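Local coordinates for putative secreted endoglycosylceramidase (Rhodococcus hoagii, PDB 6JYZ), which probably hydrolyses glycosidic bonds of glycosphingolipids as an endogalactosylceramidase of glycoside hydrolase family 5, releasing the sugar part from ceramide, at residues 89-94 with 100-105; 112-117 with 209-214; 162-167 with 179-184; 342-347 with 405-410. All blocks are in the same frame, centred on the assembly; numbering follows the deposited sequence.

Contact 1: residues 89-94 with 100-105; sequences SALEPT and AAYVAR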
loop_
_atom_site.group_PDB
_atom_site.type_symbol
_atom_site.label_atom_id
_atom_site.label_comp_id
_atom_site.label_asym_id
_atom_site.label_seq_id
_atom_site.Cartn_x
_atom_site.Cartn_y
_atom_site.Cartn_z
ATOM N N SER A 89 -1.699 -1.579 -17.049
ATOM C CA SER A 89 -1.234 -1.251 -18.381
ATOM C C SER A 89 -0.023 -2.078 -18.765
ATOM O O SER A 89 0.161 -2.297 -19.973
ATOM C CB SER A 89 -0.937 0.226 -18.518
ATOM O OG SER A 89 0.124 0.557 -17.623
ATOM N N ALA A 90 0.806 -2.479 -17.831
ATOM C CA ALA A 90 2.003 -3.299 -18.166
ATOM C C ALA A 90 1.616 -4.757 -18.181
ATOM O O ALA A 90 2.182 -5.521 -18.974
ATOM C CB ALA A 90 3.067 -3.016 -17.129
ATOM N N LEU A 91 0.647 -5.223 -17.419
ATOM C CA LEU A 91 0.249 -6.608 -17.456
ATOM C C LEU A 91 -0.493 -6.887 -18.755
ATOM O O LEU A 91 -0.369 -8.003 -19.336
ATOM C CB LEU A 91 -0.691 -6.948 -16.303
ATOM C CG LEU A 91 0.015 -6.991 -14.946
ATOM C CD1 LEU A 91 -0.994 -6.806 -13.784
ATOM C CD2 LEU A 91 0.792 -8.315 -14.777
ATOM N N GLU A 92 -1.364 -5.994 -19.218
ATOM C CA GLU A 92 -2.289 -6.232 -20.333
ATOM C C GLU A 92 -2.138 -5.107 -21.315
ATOM O O GLU A 92 -2.994 -4.194 -21.445
ATOM C CB GLU A 92 -3.717 -6.342 -19.820
ATOM C CG GLU A 92 -4.635 -6.893 -20.927
ATOM C CD GLU A 92 -6.057 -7.141 -20.510
ATOM O OE1 GLU A 92 -6.527 -6.731 -19.408
ATOM O OE2 GLU A 92 -6.782 -7.815 -21.316
ATOM N N PRO A 93 -1.020 -5.034 -22.089
ATOM C CA PRO A 93 -0.728 -3.845 -22.896
ATOM C C PRO A 93 -1.577 -3.741 -24.141
ATOM O O PRO A 93 -1.723 -2.663 -24.676
ATOM C CB PRO A 93 0.768 -4.022 -23.266
ATOM C CG PRO A 93 0.975 -5.542 -23.140
ATOM C CD PRO A 93 0.139 -5.925 -21.923
ATOM N N THR A 94 -2.125 -4.851 -24.578
ATOM C CA THR A 94 -3.082 -4.861 -25.651
ATOM C C THR A 94 -4.225 -5.734 -25.160
ATOM O O THR A 94 -4.081 -6.566 -24.227
ATOM C CB THR A 94 -2.509 -5.425 -26.994
ATOM O OG1 THR A 94 -2.128 -6.801 -26.801
ATOM C CG2 THR A 94 -1.312 -4.610 -27.466
ATOM N N ALA A 100 4.148 -11.888 -19.578
ATOM C CA ALA A 100 4.913 -12.684 -18.638
ATOM C C ALA A 100 6.285 -12.101 -18.368
ATOM O O ALA A 100 6.855 -12.451 -17.322
ATOM C CB ALA A 100 5.066 -14.094 -19.225
ATOM N N ALA A 101 6.835 -11.271 -19.248
ATOM C CA ALA A 101 8.093 -10.657 -18.929
ATOM C C ALA A 101 7.913 -9.604 -17.819
ATOM O O ALA A 101 8.801 -9.431 -16.973
ATOM C CB ALA A 101 8.714 -9.979 -20.131
ATOM N N TYR A 102 6.768 -8.915 -17.811
ATOM C CA TYR A 102 6.483 -8.006 -16.672
ATOM C C TYR A 102 6.222 -8.818 -15.435
ATOM O O TYR A 102 6.741 -8.487 -14.331
ATOM C CB TYR A 102 5.294 -7.135 -17.055
ATOM C CG TYR A 102 4.935 -6.123 -15.963
ATOM C CD1 TYR A 102 5.795 -5.102 -15.666
ATOM C CD2 TYR A 102 3.727 -6.221 -15.263
ATOM C CE1 TYR A 102 5.515 -4.136 -14.679
ATOM C CE2 TYR A 102 3.422 -5.252 -14.299
ATOM C CZ TYR A 102 4.306 -4.260 -14.034
ATOM O OH TYR A 102 3.914 -3.277 -13.123
ATOM N N VAL A 103 5.526 -9.946 -15.514
ATOM C CA VAL A 103 5.340 -10.832 -14.378
ATOM C C VAL A 103 6.682 -11.292 -13.849
ATOM O O VAL A 103 6.870 -11.384 -12.628
ATOM C CB VAL A 103 4.465 -12.051 -14.716
ATOM C CG1 VAL A 103 4.410 -12.994 -13.515
ATOM C CG2 VAL A 103 3.051 -11.562 -15.070
ATOM N N ALA A 104 7.683 -11.562 -14.717
ATOM C CA ALA A 104 8.979 -11.999 -14.190
ATOM C C ALA A 104 9.639 -10.861 -13.445
ATOM O O ALA A 104 10.344 -11.163 -12.464
ATOM C CB ALA A 104 9.848 -12.448 -15.380
ATOM N N ARG A 105 9.441 -9.589 -13.804
ATOM C CA ARG A 105 9.990 -8.527 -12.970
ATOM C C ARG A 105 9.274 -8.494 -11.631
ATOM O O ARG A 105 9.939 -8.257 -10.583
ATOM C CB ARG A 105 9.779 -7.175 -13.643
ATOM C CG ARG A 105 10.578 -7.032 -14.958
ATOM C CD ARG A 105 10.278 -5.812 -15.786
ATOM N NE ARG A 105 10.656 -4.608 -15.060
ATOM C CZ ARG A 105 10.134 -3.426 -15.313
ATOM N NH1 ARG A 105 9.128 -3.280 -16.163
ATOM N NH2 ARG A 105 10.571 -2.388 -14.631
#
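The methyl group of Ala90 sits squarely over one face of the Tyr102 ring. Its CB is 3.4 Å from the ring centroid and only 5° off the ring normal, so the contact is a CH-pi interaction with the methyl touching the ring carbons almost evenly. Leu91, the next residue of the same short helix, meets the ring differently: its CD2 comes in at the edge, near the ring plane, 3.6 Å from Tyr102 CD2. One ring is thus held from above and from the side by consecutive residues. Tyr102 can offer that face because its CG stands anti to the backbone N (chi1 -178°), which carries the ring from helix 100-115 toward helix 88-91. The phenol oxygen is anchored beyond the pair, bonded to Leu50 O and Ala87 N, and these partners probably fix how the ring lies. Packing slackens next to this point. Leu91 CD2 also reaches Val103, but CG2 of that valine lies 4.0 Å away, and Val103 leans as well on Phe98 and Glu207, while Thr200 of helix 193-206 touches Leu91. Looser still is the far side of helix 100-115, which turns its alanines to solvent. The start of that helix is tied by Asp99, whose OD1 accepts from Ala101 N. Helices 88-91 and 100-115 together bridge the parallel neighbours 81-86 and 119-124, a beta-alpha-beta crossover as in the (beta/alpha)8 barrel of the family 5 glycoside hydrolases.

Contact 2: residues 112-117 with 209-214; sequences DAKDNG and RNEPAV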
loop_
_atom_site.group_PDB
_atom_site.type_symbol
_atom_site.label_atom_id
_atom_site.label_comp_id
_atom_site.label_asym_id
_atom_site.label_seq_id
_atom_site.Cartn_x
_atom_site.Cartn_y
_atom_site.Cartn_z
ATOM N N ASP A 112 13.391 -10.989 -4.211
ATOM C CA ASP A 112 14.333 -10.120 -3.531
ATOM C C ASP A 112 13.783 -9.648 -2.196
ATOM O O ASP A 112 14.520 -9.603 -1.173
ATOM C CB ASP A 112 14.654 -8.901 -4.383
ATOM C CG ASP A 112 15.530 -9.192 -5.617
ATOM O OD1 ASP A 112 16.265 -10.248 -5.613
ATOM O OD2 ASP A 112 15.526 -8.332 -6.527
ATOM N N ALA A 113 12.495 -9.331 -2.123
ATOM C CA ALA A 113 11.888 -9.004 -0.831
ATOM C C ALA A 113 11.946 -10.222 0.079
ATOM O O ALA A 113 12.378 -10.086 1.250
ATOM C CB ALA A 113 10.443 -8.528 -1.110
ATOM N N LYS A 114 11.553 -11.397 -0.346
ATOM C CA LYS A 114 11.528 -12.580 0.498
ATOM C C LYS A 114 12.923 -12.902 1.033
ATOM O O LYS A 114 13.044 -13.249 2.233
ATOM C CB LYS A 114 10.921 -13.731 -0.304
ATOM C CG LYS A 114 10.799 -15.083 0.397
ATOM C CD LYS A 114 10.343 -16.177 -0.650
ATOM C CE LYS A 114 9.947 -17.454 0.098
ATOM N NZ LYS A 114 9.208 -18.470 -0.728
ATOM N N ASP A 115 13.948 -12.704 0.218
ATOM C CA ASP A 115 15.326 -13.012 0.628
ATOM C C ASP A 115 15.693 -12.072 1.772
ATOM O O ASP A 115 16.679 -12.366 2.481
ATOM C CB ASP A 115 16.254 -12.798 -0.570
ATOM C CG ASP A 115 16.247 -13.930 -1.605
ATOM O OD1 ASP A 115 15.631 -14.938 -1.355
ATOM O OD2 ASP A 115 16.828 -13.640 -2.690
ATOM N N ASN A 116 15.019 -10.929 1.960
ATOM C CA ASN A 116 15.328 -9.950 2.979
ATOM C C ASN A 116 14.260 -9.960 4.080
ATOM O O ASN A 116 14.184 -8.972 4.809
ATOM C CB ASN A 116 15.499 -8.583 2.328
ATOM C CG ASN A 116 16.809 -8.521 1.594
ATOM O OD1 ASN A 116 17.843 -8.366 2.263
ATOM N ND2 ASN A 116 16.825 -8.721 0.283
ATOM N N GLY A 117 13.456 -10.998 4.135
ATOM C CA GLY A 117 12.468 -11.114 5.189
ATOM C C GLY A 117 11.226 -10.234 4.994
ATOM O O GLY A 117 10.576 -9.856 5.980
ATOM N N ARG A 209 0.254 -18.495 -6.828
ATOM C CA ARG A 209 -0.693 -19.231 -6.021
ATOM C C ARG A 209 -0.045 -20.137 -4.951
ATOM O O ARG A 209 -0.748 -20.487 -3.976
ATOM C CB ARG A 209 -1.682 -20.036 -6.890
ATOM C CG ARG A 209 -1.015 -21.172 -7.651
ATOM C CD ARG A 209 -2.076 -21.727 -8.577
ATOM N NE ARG A 209 -1.579 -22.897 -9.329
ATOM C CZ ARG A 209 -0.958 -22.863 -10.489
ATOM N NH1 ARG A 209 -0.558 -21.713 -10.999
ATOM N NH2 ARG A 209 -0.669 -24.014 -11.119
ATOM N N ASN A 210 1.244 -20.486 -5.181
ATOM C CA ASN A 210 1.898 -21.308 -4.171
ATOM C C ASN A 210 2.994 -20.546 -3.439
ATOM O O ASN A 210 3.800 -21.156 -2.769
ATOM C CB ASN A 210 2.466 -22.619 -4.808
ATOM C CG ASN A 210 1.422 -23.717 -4.885
ATOM O OD1 ASN A 210 0.942 -24.129 -3.841
ATOM N ND2 ASN A 210 1.000 -24.020 -6.094
ATOM N N GLU A 211 3.018 -19.214 -3.534
ATOM C CA GLU A 211 4.124 -18.421 -2.964
ATOM C C GLU A 211 3.704 -17.812 -1.617
ATOM O O GLU A 211 2.897 -16.847 -1.591
ATOM C CB GLU A 211 4.422 -17.279 -3.950
ATOM C CG GLU A 211 5.526 -16.368 -3.467
ATOM C CD GLU A 211 6.756 -17.092 -2.990
ATOM O OE1 GLU A 211 7.521 -17.510 -3.867
ATOM O OE2 GLU A 211 6.969 -17.259 -1.783
ATOM N N PRO A 212 4.217 -18.282 -0.491
ATOM C CA PRO A 212 3.800 -17.725 0.802
ATOM C C PRO A 212 4.314 -16.292 0.983
ATOM O O PRO A 212 3.736 -15.581 1.832
ATOM C CB PRO A 212 4.446 -18.673 1.849
ATOM C CG PRO A 212 5.624 -19.280 1.119
ATOM C CD PRO A 212 5.164 -19.447 -0.333
ATOM N N ALA A 213 5.332 -15.845 0.277
ATOM C CA ALA A 213 5.799 -14.484 0.495
ATOM C C ALA A 213 4.805 -13.484 -0.018
ATOM O O ALA A 213 4.962 -12.305 0.294
ATOM C CB ALA A 213 7.107 -14.338 -0.210
ATOM N N VAL A 214 3.868 -13.853 -0.884
ATOM C CA VAL A 214 2.853 -12.917 -1.340
ATOM C C VAL A 214 1.754 -12.933 -0.284
ATOM O O VAL A 214 1.106 -13.944 -0.034
ATOM C CB VAL A 214 2.344 -13.285 -2.732
ATOM C CG1 VAL A 214 1.057 -12.491 -3.101
ATOM C CG2 VAL A 214 3.437 -13.050 -3.769
HETATM O O HOH W 1 10.262 -18.232 -3.369
#
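Lys114 and Glu211 reach for each other with different chain shapes: the lysine runs fully extended, its CG anti to the backbone N (chi1 180°), whereas the glutamate, after a similar start, folds at its second torsion (chi2 48°) and turns its carboxylate back over its own backbone. The two side chains arrive from opposite directions, and a salt bridge closes between them, Lys114 NZ standing 2.8 Å from Glu211 OE2. The ammonium uses the syn lone pair of OE2. The anti lone pair of the same oxygen receives Ala213 N at 3.0 Å with a nearly straight N-H...O angle of 167°, so two donors grip one atom. The second carboxylate oxygen is joined indirectly: a water donates to Glu211 OE1 at 2.9 Å and accepts from Lys114 NZ. Glu211 opens a type I beta turn that ends at Val214, which leads into strand 214-218, while Lys114 lies on the last turn of helix 100-115, ended by a Schellman motif with Gly117 at C-prime. In the (beta/alpha)8 barrel the contact therefore joins a helix end to the loop feeding a neighbouring strand, at the face where strands begin. An alanine in place of Glu211 would probably leave the ammonium of Lys114 without its counter-charge and Ala213 N without its side-chain acceptor. Nearer the helix, the aliphatic part of the lysine lies along Ala213, with Lys114 CD 3.7 Å from Ala213 CB. Pro212 CG approaches Lys114 NZ at 4.1 Å.

Contact 3: residues 162-167 with 179-184; sequences GGWTTC and VARAFQ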
loop_
_atom_site.group_PDB
_atom_site.type_symbol
_atom_site.label_atom_id
_atom_site.label_comp_id
_atom_site.label_asym_id
_atom_site.label_seq_id
_atom_site.Cartn_x
_atom_site.Cartn_y
_atom_site.Cartn_z
ATOM N N GLY A 162 -15.269 9.179 -23.333
ATOM C CA GLY A 162 -16.419 9.851 -23.990
ATOM C C GLY A 162 -16.035 11.184 -24.652
ATOM O O GLY A 162 -16.969 11.957 -24.946
ATOM N N GLY A 163 -14.759 11.488 -24.813
ATOM C CA GLY A 163 -14.333 12.783 -25.303
ATOM C C GLY A 163 -14.372 13.852 -24.229
ATOM O O GLY A 163 -14.060 14.990 -24.546
ATOM N N TRP A 164 -14.726 13.544 -22.979
ATOM C CA TRP A 164 -14.883 14.592 -21.973
ATOM C C TRP A 164 -13.546 15.241 -21.639
ATOM O O TRP A 164 -12.478 14.597 -21.743
ATOM C CB TRP A 164 -15.506 13.956 -20.722
ATOM C CG TRP A 164 -16.937 13.531 -20.847
ATOM C CD1 TRP A 164 -17.621 13.293 -21.995
ATOM C CD2 TRP A 164 -17.828 13.240 -19.795
ATOM N NE1 TRP A 164 -18.908 12.913 -21.691
ATOM C CE2 TRP A 164 -19.070 12.853 -20.340
ATOM C CE3 TRP A 164 -17.724 13.266 -18.398
ATOM C CZ2 TRP A 164 -20.190 12.534 -19.559
ATOM C CZ3 TRP A 164 -18.813 12.980 -17.603
ATOM C CH2 TRP A 164 -20.042 12.618 -18.187
ATOM N N THR A 165 -13.570 16.485 -21.195
ATOM C CA THR A 165 -12.323 17.195 -20.986
ATOM C C THR A 165 -11.446 16.521 -19.927
ATOM O O THR A 165 -11.933 16.041 -18.898
ATOM C CB THR A 165 -12.604 18.658 -20.605
ATOM O OG1 THR A 165 -11.333 19.293 -20.404
ATOM C CG2 THR A 165 -13.402 18.846 -19.365
ATOM N N THR A 166 -10.167 16.508 -20.250
ATOM C CA THR A 166 -9.116 16.016 -19.353
ATOM C C THR A 166 -8.674 17.057 -18.348
ATOM O O THR A 166 -7.829 16.775 -17.473
ATOM C CB THR A 166 -7.897 15.563 -20.163
ATOM O OG1 THR A 166 -7.408 16.704 -20.884
ATOM C CG2 THR A 166 -8.273 14.457 -21.109
ATOM N N CYS A 167 -9.191 18.268 -18.417
ATOM C CA CYS A 167 -8.864 19.298 -17.432
ATOM C C CYS A 167 -9.622 19.099 -16.154
ATOM O O CYS A 167 -10.592 18.341 -16.106
ATOM C CB CYS A 167 -9.114 20.660 -18.052
ATOM S SG CYS A 167 -8.178 20.865 -19.605
ATOM N N VAL A 179 -11.494 11.569 -16.316
ATOM C CA VAL A 179 -11.124 10.490 -15.388
ATOM C C VAL A 179 -12.378 9.899 -14.813
ATOM O O VAL A 179 -12.505 8.664 -14.729
ATOM C CB VAL A 179 -10.234 11.066 -14.273
ATOM C CG1 VAL A 179 -9.994 10.066 -13.125
ATOM C CG2 VAL A 179 -8.890 11.514 -14.865
ATOM N N ALA A 180 -13.339 10.735 -14.407
ATOM C CA ALA A 180 -14.574 10.222 -13.855
ATOM C C ALA A 180 -15.334 9.358 -14.863
ATOM O O ALA A 180 -15.889 8.296 -14.521
ATOM C CB ALA A 180 -15.443 11.378 -13.345
ATOM N N ARG A 181 -15.378 9.795 -16.118
ATOM C CA ARG A 181 -16.097 9.068 -17.139
ATOM C C ARG A 181 -15.397 7.724 -17.406
ATOM O O ARG A 181 -16.067 6.732 -17.595
ATOM C CB ARG A 181 -16.135 9.928 -18.428
ATOM C CG ARG A 181 -16.892 9.264 -19.578
ATOM C CD ARG A 181 -18.358 9.115 -19.304
ATOM N NE ARG A 181 -19.109 8.267 -20.256
ATOM C CZ ARG A 181 -19.302 7.019 -20.073
ATOM N NH1 ARG A 181 -18.667 6.339 -19.111
ATOM N NH2 ARG A 181 -20.158 6.359 -20.834
ATOM N N ALA A 182 -14.057 7.712 -17.461
ATOM C CA ALA A 182 -13.320 6.460 -17.708
ATOM C C ALA A 182 -13.569 5.487 -16.575
ATOM O O ALA A 182 -13.742 4.283 -16.802
ATOM C CB ALA A 182 -11.845 6.708 -17.862
ATOM N N PHE A 183 -13.591 5.958 -15.317
ATOM C CA PHE A 183 -13.922 5.062 -14.224
ATOM C C PHE A 183 -15.339 4.549 -14.344
ATOM O O PHE A 183 -15.609 3.363 -14.065
ATOM C CB PHE A 183 -13.785 5.756 -12.836
ATOM C CG PHE A 183 -12.444 5.465 -12.201
ATOM C CD1 PHE A 183 -12.291 4.255 -11.551
ATOM C CD2 PHE A 183 -11.406 6.385 -12.229
ATOM C CE1 PHE A 183 -11.031 3.984 -10.929
ATOM C CE2 PHE A 183 -10.188 6.094 -11.631
ATOM C CZ PHE A 183 -10.038 4.917 -11.018
ATOM N N GLN A 184 -16.312 5.408 -14.722
ATOM C CA GLN A 184 -17.681 4.942 -14.796
ATOM C C GLN A 184 -17.811 3.892 -15.911
ATOM O O GLN A 184 -18.542 2.908 -15.754
ATOM C CB GLN A 184 -18.679 6.086 -14.987
ATOM C CG GLN A 184 -20.122 5.608 -14.765
ATOM C CD GLN A 184 -20.281 5.046 -13.365
ATOM O OE1 GLN A 184 -19.753 5.613 -12.384
ATOM N NE2 GLN A 184 -21.033 3.959 -13.220
#
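The backbone of Gly162 runs past helix 177-187 with its CA 6.9 Å from the CA of Arg181, and both Gly162 and Gly163 adopt positive phi before the chain straightens at Trp164. A side chain at Gly162 would probably point at the arginine and be crowded by Trp164 CD1; as built, Gly162 N approaches Arg181 CG at 4.1 Å. Trp164 turns one face of its indole to Arg181, and it is the aliphatic stem of the arginine that rests there. Arg181 CB lies 3.7 Å from Trp164 CE3. Further along the stem, Arg181 CD sits over the six-membered ring, 3.9 Å from its centroid and 9° off the normal, a CH-pi contact. A bend at the second torsion (chi2 66°) lays the chain across the indole, the two side chains crossing at about a right angle. The guanidinium plane is inclined 66° to the ring; its NH2 forms a salt bridge with Glu190, which probably fixes the far end of the chain. Trp164 is exposed, also leans on Pro177, and touches a crystal neighbour. The loop then changes direction in an ST turn, Thr165 OG1 accepting from Cys167 N at 3.1 Å, with a backbone hydrogen bond from Thr165 to Ala178 and a disulfide from Cys167 to Cys141 pinning it further. The contact thus fastens a long, disulfide-braced loop between strand 119-124 and helix 177-187 onto that helix, a beta-alpha loop of the (beta/alpha)8 barrel expected of family 5, where such loops follow the C-terminal ends of the strands.

Contact 4: residues 342-347 with 405-410; sequences QVRRFV and LARAYP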
loop_
_atom_site.group_PDB
_atom_site.type_symbol
_atom_site.label_atom_id
_atom_site.label_comp_id
_atom_site.label_asym_id
_atom_site.label_seq_id
_atom_site.Cartn_x
_atom_site.Cartn_y
_atom_site.Cartn_z
ATOM N N GLN A 342 3.679 14.261 14.030
ATOM C CA GLN A 342 2.486 13.605 13.510
ATOM C C GLN A 342 2.826 12.167 13.103
ATOM O O GLN A 342 2.037 11.287 13.386
ATOM C CB GLN A 342 2.082 14.274 12.195
ATOM C CG GLN A 342 2.039 15.778 12.228
ATOM C CD GLN A 342 0.773 16.056 12.898
ATOM O OE1 GLN A 342 0.685 15.823 14.100
ATOM N NE2 GLN A 342 -0.185 16.626 12.111
ATOM N N VAL A 343 3.969 11.966 12.493
ATOM C CA VAL A 343 4.419 10.612 12.162
ATOM C C VAL A 343 4.531 9.769 13.418
ATOM O O VAL A 343 4.092 8.603 13.479
ATOM C CB VAL A 343 5.700 10.631 11.318
ATOM C CG1 VAL A 343 6.136 9.214 11.013
ATOM C CG2 VAL A 343 5.441 11.437 10.042
ATOM N N ARG A 344 5.094 10.347 14.506
ATOM C CA ARG A 344 5.183 9.651 15.761
ATOM C C ARG A 344 3.816 9.273 16.294
ATOM O O ARG A 344 3.639 8.145 16.755
ATOM C CB ARG A 344 5.972 10.570 16.728
ATOM C CG ARG A 344 6.110 9.938 18.118
ATOM C CD ARG A 344 6.885 10.933 19.013
ATOM N NE ARG A 344 6.919 10.523 20.400
ATOM C CZ ARG A 344 7.774 11.004 21.313
ATOM N NH1 ARG A 344 8.699 11.892 20.964
ATOM N NH2 ARG A 344 7.702 10.576 22.568
ATOM N N ARG A 345 2.869 10.202 16.263
ATOM C CA ARG A 345 1.521 9.897 16.688
ATOM C C ARG A 345 0.907 8.745 15.867
ATOM O O ARG A 345 0.173 7.924 16.385
ATOM C CB ARG A 345 0.596 11.140 16.545
ATOM C CG ARG A 345 0.868 12.177 17.648
ATOM C CD ARG A 345 0.243 13.515 17.273
ATOM N NE ARG A 345 -1.196 13.440 17.132
ATOM C CZ ARG A 345 -1.927 14.312 16.456
ATOM N NH1 ARG A 345 -1.316 15.392 15.954
ATOM N NH2 ARG A 345 -3.247 14.201 16.372
ATOM N N PHE A 346 1.207 8.751 14.537
ATOM C CA PHE A 346 0.680 7.678 13.697
ATOM C C PHE A 346 1.194 6.289 14.103
ATOM O O PHE A 346 0.435 5.374 14.234
ATOM C CB PHE A 346 0.988 8.053 12.253
ATOM C CG PHE A 346 0.223 7.179 11.287
ATOM C CD1 PHE A 346 0.625 5.877 10.971
ATOM C CD2 PHE A 346 -0.943 7.668 10.684
ATOM C CE1 PHE A 346 -0.095 5.076 10.103
ATOM C CE2 PHE A 346 -1.656 6.859 9.794
ATOM C CZ PHE A 346 -1.244 5.571 9.526
ATOM N N VAL A 347 2.536 6.223 14.250
ATOM C CA VAL A 347 3.095 4.930 14.683
ATOM C C VAL A 347 2.557 4.500 16.058
ATOM O O VAL A 347 2.229 3.326 16.267
ATOM C CB VAL A 347 4.629 4.989 14.615
ATOM C CG1 VAL A 347 5.215 3.662 15.160
ATOM C CG2 VAL A 347 5.094 5.258 13.199
ATOM N N LEU A 405 9.797 5.515 11.280
ATOM C CA LEU A 405 9.426 4.328 10.541
ATOM C C LEU A 405 10.221 3.100 10.947
ATOM O O LEU A 405 9.789 1.980 10.806
ATOM C CB LEU A 405 9.584 4.556 9.039
ATOM C CG LEU A 405 8.746 5.709 8.460
ATOM C CD1 LEU A 405 8.969 5.770 6.954
ATOM C CD2 LEU A 405 7.270 5.576 8.800
ATOM N N ALA A 406 11.441 3.320 11.488
ATOM C CA ALA A 406 12.313 2.220 11.906
ATOM C C ALA A 406 12.034 1.754 13.344
ATOM O O ALA A 406 12.777 0.879 13.825
ATOM C CB ALA A 406 13.769 2.624 11.744
ATOM N N ARG A 407 11.057 2.317 14.011
ATOM C CA ARG A 407 10.836 1.975 15.415
ATOM C C ARG A 407 10.647 0.493 15.630
ATOM O O ARG A 407 10.072 -0.253 14.825
ATOM C CB ARG A 407 9.659 2.756 15.992
ATOM C CG ARG A 407 10.068 4.198 16.327
ATOM C CD ARG A 407 8.896 5.148 16.546
ATOM N NE ARG A 407 7.973 4.645 17.535
ATOM C CZ ARG A 407 6.796 5.230 17.883
ATOM N NH1 ARG A 407 6.487 6.420 17.367
ATOM N NH2 ARG A 407 5.956 4.567 18.658
ATOM N N ALA A 408 11.101 0.012 16.798
ATOM C CA ALA A 408 11.016 -1.381 17.186
ATOM C C ALA A 408 9.576 -1.884 17.131
ATOM O O ALA A 408 8.611 -1.153 17.528
ATOM C CB ALA A 408 11.551 -1.518 18.641
ATOM N N TYR A 409 9.379 -3.139 16.740
ATOM C CA TYR A 409 8.061 -3.761 16.787
ATOM C C TYR A 409 8.191 -5.268 16.730
ATOM O O TYR A 409 9.167 -5.777 16.162
ATOM C CB TYR A 409 7.125 -3.269 15.628
ATOM C CG TYR A 409 7.497 -3.755 14.230
ATOM C CD1 TYR A 409 8.626 -3.274 13.605
ATOM C CD2 TYR A 409 6.727 -4.706 13.607
ATOM C CE1 TYR A 409 9.010 -3.735 12.337
ATOM C CE2 TYR A 409 7.079 -5.160 12.327
ATOM C CZ TYR A 409 8.226 -4.693 11.725
ATOM O OH TYR A 409 8.545 -5.152 10.451
ATOM N N PRO A 410 7.193 -5.999 17.186
ATOM C CA PRO A 410 7.150 -7.457 17.008
ATOM C C PRO A 410 6.640 -7.774 15.599
ATOM O O PRO A 410 5.492 -7.408 15.238
ATOM C CB PRO A 410 6.174 -7.950 18.089
ATOM C CG PRO A 410 5.227 -6.738 18.281
ATOM C CD PRO A 410 6.071 -5.507 18.060
#
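Val347 CG1 sits over the centre of one face of the Arg407 guanidinium, 3.5 Å from its CZ. This contact lies where helix 336-353 of the (beta/alpha)8 barrel meets the chain leaving helix 399-405 for strand 409-414, which pairs antiparallel with barrel strand 38-47 and with strand 431-437 of the C-terminal beta region. At the edge of the same guanidinium, near its plane, Arg407 NH1 makes a weak hydrogen bond to Arg344 O, 3.4 Å long and bent to 145°. NH1 also touches the stem of the second arginine, 3.6 Å from Arg344 CG. A bend at the third torsion of Arg407 (chi3 54°) swings its end round to the helix. Arg344 keeps its own charge farther off: its NE is 5.1 Å from Arg407 NH1, and the two planar groups are steeply inclined to each other. The charge of Arg407 is met from beyond the two segments, NH2 pairing with Asp348 OD1 in a salt bridge while NH1 also donates to Gln404 OE1; together these probably set the rotation of the group. A leucine in place of Arg407 would probably leave Asp348 without this countercharge and Val347 CG1 without the flat group it packs on. Beside this polar patch the packing is apolar and lighter, and Trp330 of strand 326-330 backs Val343, Val347 and Leu405. There the two segments meet through methyl groups, Val343 CG1 lying 4.4 Å from Leu405 CD2.

In the fold
From the N terminus, contact 1 closes first, a short excursion between helix 88-91 and the start of helix 100-115. The same helix leads on to contact 2, whose partner runs into strand 214-218; the loop of 91 residues it closes contains contact 3, which fixes the disulfide-bearing loop to helix 177-187. Contacts 2 and 3 thus nest, although their centres are 38 Å apart and on opposite sides of the chain's centre. Contact 4 follows in series, linking helix 336-353 to the entry into the C-terminal beta region. Contacts 2 and 4 come within about 7 Å at their nearest atoms without touching.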